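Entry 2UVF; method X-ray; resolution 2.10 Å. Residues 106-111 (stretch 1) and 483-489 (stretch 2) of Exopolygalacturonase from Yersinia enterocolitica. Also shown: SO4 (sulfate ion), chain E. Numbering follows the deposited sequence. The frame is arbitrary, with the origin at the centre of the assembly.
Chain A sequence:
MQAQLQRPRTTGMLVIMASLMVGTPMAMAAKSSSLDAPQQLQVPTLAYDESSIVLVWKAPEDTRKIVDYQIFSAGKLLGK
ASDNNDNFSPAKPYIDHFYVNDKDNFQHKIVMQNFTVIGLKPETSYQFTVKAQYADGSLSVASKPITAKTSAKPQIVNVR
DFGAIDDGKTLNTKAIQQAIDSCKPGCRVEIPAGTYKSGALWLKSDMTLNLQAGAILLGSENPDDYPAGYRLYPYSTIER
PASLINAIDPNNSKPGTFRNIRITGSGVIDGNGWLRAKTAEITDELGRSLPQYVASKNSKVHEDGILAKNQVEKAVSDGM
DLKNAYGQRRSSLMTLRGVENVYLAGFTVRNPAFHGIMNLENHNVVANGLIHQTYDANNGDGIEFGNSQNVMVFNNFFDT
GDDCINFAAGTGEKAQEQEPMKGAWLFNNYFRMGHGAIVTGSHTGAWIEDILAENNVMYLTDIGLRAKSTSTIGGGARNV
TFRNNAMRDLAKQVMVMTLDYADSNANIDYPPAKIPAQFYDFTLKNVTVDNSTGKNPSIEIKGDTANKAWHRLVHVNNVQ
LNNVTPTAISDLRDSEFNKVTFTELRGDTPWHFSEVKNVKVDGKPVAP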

# COMPACT_ATOMS: atom_id res chain seq x y z
N PHE A 106 22.26 11.29 -10.79
CA PHE A 106 21.03 11.72 -11.44
C PHE A 106 19.81 11.59 -10.53
O PHE A 106 18.95 12.47 -10.49
N GLN A 107 19.75 10.49 -9.77
CA GLN A 107 18.60 10.13 -8.94
C GLN A 107 18.48 10.95 -7.66
O GLN A 107 19.47 11.18 -6.96
N HIS A 108 17.26 11.40 -7.38
CA HIS A 108 16.94 12.04 -6.11
C HIS A 108 17.29 11.11 -4.95
O HIS A 108 16.81 9.98 -4.89
N LYS A 109 18.14 11.58 -4.05
CA LYS A 109 18.50 10.82 -2.86
C LYS A 109 17.49 11.04 -1.74
O LYS A 109 17.36 12.12 -1.19
N ILE A 110 16.77 9.97 -1.39
CA ILE A 110 15.77 10.02 -0.34
C ILE A 110 16.42 10.04 1.05
O ILE A 110 17.57 9.67 1.21
N VAL A 111 15.66 10.50 2.04
CA VAL A 111 16.11 10.48 3.42
C VAL A 111 15.23 9.53 4.25
O VAL A 111 14.07 9.29 3.90
N ARG A 483 6.30 13.30 -4.00
CA ARG A 483 7.54 14.08 -3.93
C ARG A 483 8.73 13.30 -3.38
O ARG A 483 8.57 12.30 -2.70
N ASN A 484 9.94 13.79 -3.65
CA ASN A 484 11.13 13.20 -3.06
C ASN A 484 11.16 11.69 -3.27
O ASN A 484 11.43 10.93 -2.35
N ASN A 485 10.88 11.29 -4.50
CA ASN A 485 10.86 9.88 -4.89
C ASN A 485 11.80 9.69 -6.05
O ASN A 485 11.87 10.54 -6.94
N ALA A 486 12.49 8.55 -6.05
CA ALA A 486 13.36 8.20 -7.15
C ALA A 486 12.90 6.93 -7.84
O ALA A 486 12.52 5.97 -7.20
N MET A 487 12.96 6.93 -9.17
CA MET A 487 12.38 5.83 -9.93
C MET A 487 13.25 5.40 -11.11
O MET A 487 13.88 6.23 -11.74
N ARG A 488 13.27 4.10 -11.38
CA ARG A 488 14.16 3.58 -12.43
C ARG A 488 13.49 2.43 -13.16
O ARG A 488 12.93 1.54 -12.53
N ASP A 489 13.54 2.46 -14.48
CA ASP A 489 13.03 1.35 -15.29
C ASP A 489 11.53 1.11 -15.10
O ASP A 489 11.07 -0.03 -15.09

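How does the contact begin along the first stretch? Phe-106, with chi1 in t, leaves its ring short of the second stretch, so the first real partner is Gln-107. Its CA-to-CB bond runs sideways, but chi1 and chi2, both m, bring the amide over to the neighbouring strand. There NE2 of Gln-107 donates a hydrogen bond to the backbone O of Met-487 at 3.0 Å, and OE1 of Gln-107 sits 3.2 Å from CB of Ala-486. The hydrogen bond thus engages the strand through its backbone, while the amide also touches side-chain carbon; the CA-to-CB bond of Met-487 points away.

What does His-108 do, with its CA-to-CB bond aimed toward the strand? Its t rotamer carries the imidazole to Asn-484, whose OD1 lies 3.4 Å from CE1 of His-108. NE2 of His-108 is equally near that OD1, but the angle is too poor for a hydrogen bond; the oxygen finds its partner elsewhere in the structure. Ala-486 also has its CA-to-CB bond toward this stretch; its CB packs 3.3 Å from O of His-108, and the CA atoms of the two residues are 5.4 Å apart.

Where does the contact end? Lys-109 points away and takes no part. Ile-110 points sideways, chi1 p and chi2 t, and its CG2 rests 3.4 Å from the backbone O of Asn-484, a van der Waals contact. Val-111 lies beyond reach.

Is a bound group involved? A sulfate ion, probably from the crystallisation liquor, meets Arg-488 rather than the first stretch. NH2 of Arg-488 donates to sulfate O1 at 3.0 Å and to O3 at 3.2 Å. Nearer its backbone, the same arginine touches the first stretch lightly, its CB lying 4.1 Å from NE2 of Gln-107.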

# COMPACT_ATOMS: atom_id res chain seq x y z
CB PHE A 106 20.83 10.98 -12.77
CG PHE A 106 19.48 11.19 -13.40
CD1 PHE A 106 19.26 12.26 -14.28
CD2 PHE A 106 18.41 10.33 -13.10
CE1 PHE A 106 18.01 12.45 -14.87
CE2 PHE A 106 17.15 10.53 -13.66
CZ PHE A 106 16.95 11.59 -14.55
CB GLN A 107 18.64 8.63 -8.59
CG GLN A 107 18.39 7.65 -9.77
CD GLN A 107 16.96 7.67 -10.28
OE1 GLN A 107 16.08 8.26 -9.66
NE2 GLN A 107 16.73 7.04 -11.42
CB HIS A 108 15.44 12.43 -6.02
CG HIS A 108 15.09 13.15 -4.75
ND1 HIS A 108 15.22 14.51 -4.61
CD2 HIS A 108 14.68 12.68 -3.54
CE1 HIS A 108 14.89 14.86 -3.37
NE2 HIS A 108 14.56 13.77 -2.71
CB LYS A 109 19.92 11.17 -2.38
CG LYS A 109 21.04 11.01 -3.44
CD LYS A 109 22.20 11.98 -3.12
CE LYS A 109 23.22 12.10 -4.25
NZ LYS A 109 22.77 13.01 -5.35
CB ILE A 110 14.73 8.87 -0.50
CG1 ILE A 110 15.37 7.50 -0.25
CG2 ILE A 110 14.08 8.92 -1.89
CD1 ILE A 110 14.37 6.38 0.04
CB VAL A 111 16.16 11.91 4.02
CG1 VAL A 111 17.24 12.77 3.30
CG2 VAL A 111 14.76 12.61 3.97
CB ARG A 483 7.32 15.36 -3.10
CG ARG A 483 7.12 15.14 -1.62
CD ARG A 483 7.20 16.45 -0.88
NE ARG A 483 7.15 16.29 0.56
CZ ARG A 483 6.66 17.20 1.41
NH1 ARG A 483 6.16 18.35 0.95
NH2 ARG A 483 6.66 16.96 2.71
CB ASN A 484 11.22 13.55 -1.59
CG ASN A 484 11.38 15.02 -1.35
OD1 ASN A 484 11.80 15.77 -2.24
ND2 ASN A 484 11.03 15.46 -0.15
CB ASN A 485 9.45 9.47 -5.35
CG ASN A 485 8.43 9.54 -4.25
OD1 ASN A 485 7.33 10.05 -4.44
ND2 ASN A 485 8.78 9.05 -3.10
CB ALA A 486 14.82 8.06 -6.68
CB MET A 487 10.98 6.19 -10.42
CG MET A 487 10.12 6.92 -9.37
SD MET A 487 8.35 6.83 -9.71
CE MET A 487 8.03 8.16 -10.82
CB ARG A 488 15.52 3.15 -11.83
CG ARG A 488 16.40 2.31 -12.74
CD ARG A 488 17.86 2.29 -12.34
NE ARG A 488 18.68 2.25 -13.56
CZ ARG A 488 19.27 1.14 -14.02
NH1 ARG A 488 19.17 0.01 -13.34
NH2 ARG A 488 19.95 1.18 -15.16
CB ASP A 489 13.83 0.07 -15.02
CG ASP A 489 15.26 0.14 -15.53
OD1 ASP A 489 15.59 1.04 -16.31
OD2 ASP A 489 16.07 -0.72 -15.16
S SO4 E . 21.31 3.93 -17.23
O1 SO4 E . 21.49 3.66 -15.79
O2 SO4 E . 22.57 3.65 -17.91
O3 SO4 E . 20.26 3.05 -17.77
O4 SO4 E . 20.95 5.34 -17.44